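Local coordinates for protein thiamine pyrophosphokinase (PDB 2G9Z) that probably catalyses transfer of pyrophosphate from ATP to thiamine, making thiamine diphosphate at a magnesium-dependent site shared between two subunits, at residues D155-I160 with I224-I229; H63-I68 with H161-H166. All coordinates share one frame; numbering follows the deposited sequence.

Contact 1: residues D155-I160 with I224-I229; sequences DFTKSI and INQLYI. With MG (magnesium ion), chain C; VNP (3-[(4-amino-2-methylpyrimidin-5-yl)methyl]-5-(2-{[hydroxy(phosphonoamino)phosphoryl]oxy}ethyl)-4-methyl-1,3-thiazol-3-I um), chain H.
In Phe156 CG stands anti to the backbone N (chi1 176°), sending the ring out from helix 155-170, while Gln226 of helix 217-233 keeps CG beside its own backbone N and then bends at chi2 (-50°), laying its aliphatic part against the ring. The closest approach is Phe156 CE2 to Gln226 CB, 3.5 Å, with Gln226 CG next to both CE2 and CD2. The two side chains run past each other in opposite senses; the ring meets CB and CG, and the amide beyond them is turned well away from the ring plane. Thr157 crosses the glutamine at about a right angle, its OG1 lying 3.9 Å from Gln226 CD; no hydrogen bond joins the two segments. One face of the Phe156 ring carries Ile160 CG1 from the next turn, and Leu67 and Phe241 of the central sheet also touch this phenylalanine.

The N-terminal end of helix 155-170 serves the ligand. Asp155 N donates to VNP O2B at 2.7 Å. With an N-H...O angle of 163°, this bond is fairly straight. Asp155 OD2 binds magnesium at 2.2 Å, where VNP O1B and a water are further ligands; Asp91, Asp126 and Asp128 bind the same ion. The first-turn amide and the helix dipole probably favour the negative phosphoryl group. Asp155 O accepts from both Ser159 N and Ser159 OG, which arrive from opposite faces of its plane. On the far helix, Asn225 makes two hydrogen bonds to the second subunit, at Leu308 N and Gly309 O. A helix whose first turn holds an imidodiphosphate and magnesium, packed beside a neighbouring helix on the central sheet, is consistent with the active site of a thiamine pyrophosphokinase catalytic domain.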
loop_
_atom_site.group_PDB
_atom_site.type_symbol
_atom_site.label_atom_id
_atom_site.label_comp_id
_atom_site.label_asym_id
_atom_site.label_seq_id
_atom_site.Cartn_x
_atom_site.Cartn_y
_atom_site.Cartn_z
ATOM N N ASP A 155 12.749 2.036 -11.642
ATOM C CA ASP A 155 12.382 3.081 -12.582
ATOM C C ASP A 155 11.907 4.353 -11.912
ATOM O O ASP A 155 12.102 5.447 -12.438
ATOM C CB ASP A 155 11.313 2.572 -13.541
ATOM C CG ASP A 155 11.788 1.393 -14.347
ATOM O OD1 ASP A 155 13.004 1.316 -14.629
ATOM O OD2 ASP A 155 10.948 0.549 -14.702
ATOM N N PHE A 156 11.267 4.206 -10.758
ATOM C CA PHE A 156 10.776 5.359 -10.023
ATOM C C PHE A 156 11.935 6.265 -9.635
ATOM O O PHE A 156 11.932 7.463 -9.927
ATOM C CB PHE A 156 10.050 4.920 -8.750
ATOM C CG PHE A 156 9.591 6.069 -7.898
ATOM C CD1 PHE A 156 8.407 6.739 -8.187
ATOM C CD2 PHE A 156 10.369 6.513 -6.834
ATOM C CE1 PHE A 156 8.004 7.840 -7.429
ATOM C CE2 PHE A 156 9.973 7.617 -6.071
ATOM C CZ PHE A 156 8.787 8.279 -6.373
ATOM N N THR A 157 12.917 5.683 -8.957
ATOM C CA THR A 157 14.085 6.424 -8.504
ATOM C C THR A 157 14.877 7.010 -9.667
ATOM O O THR A 157 15.296 8.167 -9.619
ATOM C CB THR A 157 14.996 5.524 -7.647
ATOM O OG1 THR A 157 14.264 5.076 -6.497
ATOM C CG2 THR A 157 16.222 6.294 -7.178
ATOM N N LYS A 158 15.082 6.217 -10.713
ATOM C CA LYS A 158 15.809 6.703 -11.881
ATOM C C LYS A 158 15.092 7.912 -12.466
ATOM O O LYS A 158 15.736 8.859 -12.919
ATOM C CB LYS A 158 15.936 5.597 -12.931
ATOM C CG LYS A 158 16.846 4.455 -12.484
ATOM C CD LYS A 158 16.673 3.217 -13.347
ATOM C CE LYS A 158 17.565 2.089 -12.850
ATOM N NZ LYS A 158 17.405 0.831 -13.622
ATOM N N SER A 159 13.760 7.886 -12.445
ATOM C CA SER A 159 12.970 9.000 -12.968
ATOM C C SER A 159 13.111 10.245 -12.096
ATOM O O SER A 159 13.219 11.363 -12.609
ATOM C CB SER A 159 11.484 8.615 -13.073
ATOM O OG SER A 159 11.280 7.643 -14.082
ATOM N N ILE A 160 13.084 10.054 -10.779
ATOM C CA ILE A 160 13.228 11.174 -9.857
ATOM C C ILE A 160 14.585 11.838 -10.091
ATOM O O ILE A 160 14.690 13.062 -10.147
ATOM C CB ILE A 160 13.135 10.709 -8.379
ATOM C CG1 ILE A 160 11.702 10.272 -8.056
ATOM C CG2 ILE A 160 13.578 11.838 -7.446
ATOM C CD1 ILE A 160 10.669 11.393 -8.152
ATOM N N ILE A 224 6.676 4.862 -1.020
ATOM C CA ILE A 224 6.500 5.534 0.259
ATOM C C ILE A 224 7.884 5.743 0.874
ATOM O O ILE A 224 8.184 6.813 1.395
ATOM C CB ILE A 224 5.609 4.692 1.211
ATOM C CG1 ILE A 224 4.182 4.617 0.649
ATOM C CG2 ILE A 224 5.613 5.293 2.623
ATOM C CD1 ILE A 224 3.498 5.972 0.460
ATOM N N ASN A 225 8.733 4.724 0.793
ATOM C CA ASN A 225 10.077 4.834 1.340
ATOM C C ASN A 225 10.775 6.053 0.732
ATOM O O ASN A 225 11.358 6.868 1.446
ATOM C CB ASN A 225 10.873 3.557 1.052
ATOM C CG ASN A 225 12.255 3.576 1.680
ATOM O OD1 ASN A 225 12.434 4.057 2.795
ATOM N ND2 ASN A 225 13.239 3.033 0.968
ATOM N N GLN A 226 10.697 6.178 -0.590
ATOM C CA GLN A 226 11.309 7.298 -1.289
ATOM C C GLN A 226 10.680 8.635 -0.887
ATOM O O GLN A 226 11.366 9.654 -0.823
ATOM C CB GLN A 226 11.198 7.097 -2.804
ATOM C CG GLN A 226 11.974 5.878 -3.297
ATOM C CD GLN A 226 13.407 5.862 -2.779
ATOM O OE1 GLN A 226 14.132 6.846 -2.907
ATOM N NE2 GLN A 226 13.816 4.743 -2.193
ATOM N N LEU A 227 9.376 8.629 -0.627
ATOM C CA LEU A 227 8.679 9.841 -0.209
ATOM C C LEU A 227 9.352 10.398 1.046
ATOM O O LEU A 227 9.677 11.587 1.112
ATOM C CB LEU A 227 7.205 9.530 0.081
ATOM C CG LEU A 227 6.344 10.667 0.647
ATOM C CD1 LEU A 227 6.251 11.814 -0.362
ATOM C CD2 LEU A 227 4.954 10.129 0.982
ATOM N N TYR A 228 9.567 9.527 2.030
ATOM C CA TYR A 228 10.204 9.909 3.290
ATOM C C TYR A 228 11.661 10.328 3.094
ATOM O O TYR A 228 12.124 11.298 3.697
ATOM C CB TYR A 228 10.166 8.743 4.281
ATOM C CG TYR A 228 8.857 8.552 5.018
ATOM C CD1 TYR A 228 8.485 9.406 6.060
ATOM C CD2 TYR A 228 8.020 7.481 4.717
ATOM C CE1 TYR A 228 7.312 9.187 6.790
ATOM C CE2 TYR A 228 6.845 7.253 5.437
ATOM C CZ TYR A 228 6.503 8.108 6.473
ATOM O OH TYR A 228 5.373 7.859 7.206
ATOM N N ILE A 229 12.383 9.576 2.270
ATOM C CA ILE A 229 13.788 9.865 2.000
ATOM C C ILE A 229 13.941 11.193 1.273
ATOM O O ILE A 229 14.796 12.007 1.628
ATOM C CB ILE A 229 14.444 8.733 1.154
ATOM C CG1 ILE A 229 14.612 7.473 2.012
ATOM C CG2 ILE A 229 15.795 9.191 0.608
ATOM C CD1 ILE A 229 15.129 6.256 1.242
HETATM MG MG MG C . 11.314 -1.287 -15.826
HETATM O O2G VNP H . 11.936 -4.827 -12.738
HETATM P PG VNP H . 10.551 -4.314 -12.102
HETATM O O3G VNP H . 10.075 -5.245 -11.053
HETATM O O1G VNP H . 9.512 -4.210 -13.326
HETATM N N3B VNP H . 10.778 -2.810 -11.529
HETATM P PB VNP H . 11.890 -1.956 -12.345
HETATM O O2B VNP H . 11.892 -0.568 -11.836
HETATM O O1B VNP H . 11.647 -2.152 -13.792
HETATM O O1 VNP H . 13.289 -2.666 -11.971
HETATM C C7 VNP H . 13.814 -2.758 -10.642
HETATM C C12 VNP H . 15.336 -2.815 -10.786
HETATM C C11 VNP H . 16.145 -3.021 -9.502
HETATM C C10 VNP H . 16.236 -4.454 -8.974
HETATM C CM4 VNP H . 16.201 -5.679 -9.890
HETATM S S1 VNP H . 15.598 -2.151 -7.995
HETATM C C9 VNP H . 16.190 -3.419 -6.945
HETATM N N5 VNP H . 16.327 -4.547 -7.643
HETATM C C7A VNP H . 16.474 -5.862 -6.997
HETATM C C5A VNP H . 17.124 -5.796 -5.613
HETATM C C6A VNP H . 16.336 -6.199 -4.543
HETATM N N1A VNP H . 16.839 -6.287 -3.324
HETATM C C2A VNP H . 18.122 -5.987 -3.085
HETATM C CM2 VNP H . 18.682 -6.131 -1.668
HETATM N N3A VNP H . 18.918 -5.581 -4.085
HETATM C C4A VNP H . 18.452 -5.478 -5.337
HETATM N N4A VNP H . 19.269 -5.059 -6.299
HETATM O O HOH W 1 9.129 -1.848 -15.118
#

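Contact 2: residues H63-I68 with H161-H166; sequences HNVLLI and HCIQLH
The 2.8 Å backbone bond from Leu165 N to His161 O, matched by one of equal length from His166 N to Cys162 O, maintains the helical turn that presents Ile163 to strand 64-68. Contact between helix and strand is wholly apolar, with the Ile163 side chain reaching between two residues of the strand. Its CD1 comes to 3.6 Å from Val65 CG1, the two side chains meeting tip to tip. Ile163 CG1 sits beside its own backbone N (chi1 -72°) and chi2 is extended (167°), which carries CD1 outward from the helix to the strand. The second branches also approach, more loosely, with Ile163 CG2 at 4.2 Å from Val65 CG2. Farther along the strand Leu67 CD2 lies 4.4 Å from the same CD1, a looser flank to the Val65 contact.

Val65 and Leu67 both direct their side chains to the helix, whereas Leu66 between them points away, the alternation expected of an extended strand. All three touching residues are buried. Backbone bonds from Val65 to Thr206 and Tyr208, and from Leu66 to Ile86, fix the strand between its parallel neighbours 205-210 and 86-90. The outer side of the helix is covered in turn by helix 185-195, where Leu165 packs on Leu186, Leu189 and Trp190. His166 turns to another strand of the sheet, its ND1 hydrogen-bonded to Tyr122 OH. A helix laid by branched aliphatic side chains over a strand is the helix-on-sheet packing of an alpha/beta fold, here joining helix 155-170 to a central parallel strand.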
loop_
_atom_site.group_PDB
_atom_site.type_symbol
_atom_site.label_atom_id
_atom_site.label_comp_id
_atom_site.label_asym_id
_atom_site.label_seq_id
_atom_site.Cartn_x
_atom_site.Cartn_y
_atom_site.Cartn_z
ATOM N N HIS A 63 6.895 24.991 -10.108
ATOM C CA HIS A 63 7.541 23.990 -10.954
ATOM C C HIS A 63 6.857 22.635 -10.819
ATOM O O HIS A 63 7.281 21.788 -10.029
ATOM C CB HIS A 63 9.020 23.863 -10.583
ATOM C CG HIS A 63 9.833 25.072 -10.924
ATOM N ND1 HIS A 63 10.048 25.480 -12.224
ATOM C CD2 HIS A 63 10.476 25.967 -10.137
ATOM C CE1 HIS A 63 10.787 26.576 -12.222
ATOM N NE2 HIS A 63 11.059 26.893 -10.968
ATOM N N ASN A 64 5.801 22.443 -11.602
ATOM C CA ASN A 64 5.031 21.206 -11.589
ATOM C C ASN A 64 5.570 20.160 -12.551
ATOM O O ASN A 64 5.799 20.430 -13.732
ATOM C CB ASN A 64 3.569 21.492 -11.936
ATOM C CG ASN A 64 2.860 22.291 -10.862
ATOM O OD1 ASN A 64 1.793 22.857 -11.101
ATOM N ND2 ASN A 64 3.442 22.336 -9.670
ATOM N N VAL A 65 5.753 18.956 -12.027
ATOM C CA VAL A 65 6.250 17.830 -12.793
ATOM C C VAL A 65 5.241 16.701 -12.667
ATOM O O VAL A 65 4.674 16.492 -11.593
ATOM C CB VAL A 65 7.591 17.314 -12.225
ATOM C CG1 VAL A 65 8.068 16.110 -13.031
ATOM C CG2 VAL A 65 8.621 18.425 -12.230
ATOM N N LEU A 66 5.019 15.986 -13.764
ATOM C CA LEU A 66 4.116 14.843 -13.771
ATOM C C LEU A 66 4.953 13.596 -14.033
ATOM O O LEU A 66 5.639 13.502 -15.053
ATOM C CB LEU A 66 3.056 14.984 -14.869
ATOM C CG LEU A 66 2.101 13.793 -15.034
ATOM C CD1 LEU A 66 1.310 13.592 -13.751
ATOM C CD2 LEU A 66 1.154 14.034 -16.200
ATOM N N LEU A 67 4.918 12.651 -13.101
ATOM C CA LEU A 67 5.662 11.410 -13.247
ATOM C C LEU A 67 4.638 10.301 -13.431
ATOM O O LEU A 67 3.769 10.103 -12.583
ATOM C CB LEU A 67 6.519 11.155 -12.008
ATOM C CG LEU A 67 7.285 9.829 -11.945
ATOM C CD1 LEU A 67 8.064 9.592 -13.238
ATOM C CD2 LEU A 67 8.234 9.865 -10.746
ATOM N N ILE A 68 4.742 9.579 -14.542
ATOM C CA ILE A 68 3.794 8.515 -14.849
ATOM C C ILE A 68 4.378 7.116 -14.790
ATOM O O ILE A 68 5.221 6.746 -15.610
ATOM C CB ILE A 68 3.184 8.726 -16.252
ATOM C CG1 ILE A 68 2.617 10.145 -16.357
ATOM C CG2 ILE A 68 2.097 7.674 -16.517
ATOM C CD1 ILE A 68 2.216 10.549 -17.757
ATOM N N HIS A 161 15.623 11.023 -10.224
ATOM C CA HIS A 161 16.966 11.538 -10.469
ATOM C C HIS A 161 16.986 12.340 -11.763
ATOM O O HIS A 161 17.625 13.391 -11.848
ATOM C CB HIS A 161 17.961 10.384 -10.549
ATOM C CG HIS A 161 18.448 9.917 -9.214
ATOM N ND1 HIS A 161 18.971 8.659 -9.009
ATOM C CD2 HIS A 161 18.500 10.548 -8.016
ATOM C CE1 HIS A 161 19.323 8.534 -7.742
ATOM N NE2 HIS A 161 19.049 9.666 -7.118
ATOM N N CYS A 162 16.289 11.834 -12.773
ATOM C CA CYS A 162 16.212 12.522 -14.051
ATOM C C CYS A 162 15.537 13.878 -13.849
ATOM O O CYS A 162 15.951 14.882 -14.430
ATOM C CB CYS A 162 15.412 11.687 -15.054
ATOM S SG CYS A 162 14.932 12.576 -16.545
ATOM N N ILE A 163 14.495 13.898 -13.024
ATOM C CA ILE A 163 13.762 15.130 -12.743
ATOM C C ILE A 163 14.652 16.132 -12.015
ATOM O O ILE A 163 14.684 17.318 -12.354
ATOM C CB ILE A 163 12.506 14.840 -11.881
ATOM C CG1 ILE A 163 11.450 14.140 -12.740
ATOM C CG2 ILE A 163 11.960 16.141 -11.278
ATOM C CD1 ILE A 163 10.300 13.534 -11.961
ATOM N N GLN A 164 15.369 15.650 -11.007
ATOM C CA GLN A 164 16.259 16.506 -10.241
ATOM C C GLN A 164 17.386 17.029 -11.119
ATOM O O GLN A 164 17.739 18.209 -11.054
ATOM C CB GLN A 164 16.830 15.737 -9.051
ATOM C CG GLN A 164 15.816 15.506 -7.943
ATOM C CD GLN A 164 16.410 14.794 -6.753
ATOM O OE1 GLN A 164 16.745 13.611 -6.826
ATOM N NE2 GLN A 164 16.556 15.514 -5.648
ATOM N N LEU A 165 17.940 16.148 -11.948
ATOM C CA LEU A 165 19.021 16.532 -12.844
ATOM C C LEU A 165 18.537 17.510 -13.909
ATOM O O LEU A 165 19.268 18.420 -14.296
ATOM C CB LEU A 165 19.633 15.288 -13.496
ATOM C CG LEU A 165 20.488 14.454 -12.536
ATOM C CD1 LEU A 165 20.923 13.162 -13.201
ATOM C CD2 LEU A 165 21.707 15.271 -12.111
ATOM N N HIS A 166 17.307 17.328 -14.378
ATOM C CA HIS A 166 16.746 18.220 -15.390
ATOM C C HIS A 166 16.761 19.677 -14.935
ATOM O O HIS A 166 17.184 20.558 -15.675
ATOM C CB HIS A 166 15.302 17.839 -15.716
ATOM C CG HIS A 166 14.556 18.903 -16.464
ATOM N ND1 HIS A 166 14.610 19.031 -17.834
ATOM C CD2 HIS A 166 13.770 19.915 -16.022
ATOM C CE1 HIS A 166 13.889 20.074 -18.205
ATOM N NE2 HIS A 166 13.369 20.628 -17.125
#

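Helix 155-170 is common to both contacts: its first turns meet helix 217-233 in contact 1, and its next turns lie over strand 64-68 in contact 2. The contact centres are 11 Å apart, and Leu67 bridges them directly. Its CD1 packs 3.6 Å from Ser159 CB, while its CD2 lies 3.9 Å from both Ile160 CD1 and Phe156 CE1. The sheet-facing side of the helix, from Phe156 through Ile160 to Ile163, thus packs on one strand, 64-68. The ligand end belongs to contact 1, through Asp155, whereas in contact 2 the Leu67 side chain remains about 11 Å from VNP and about 12 Å from a magnesium ion.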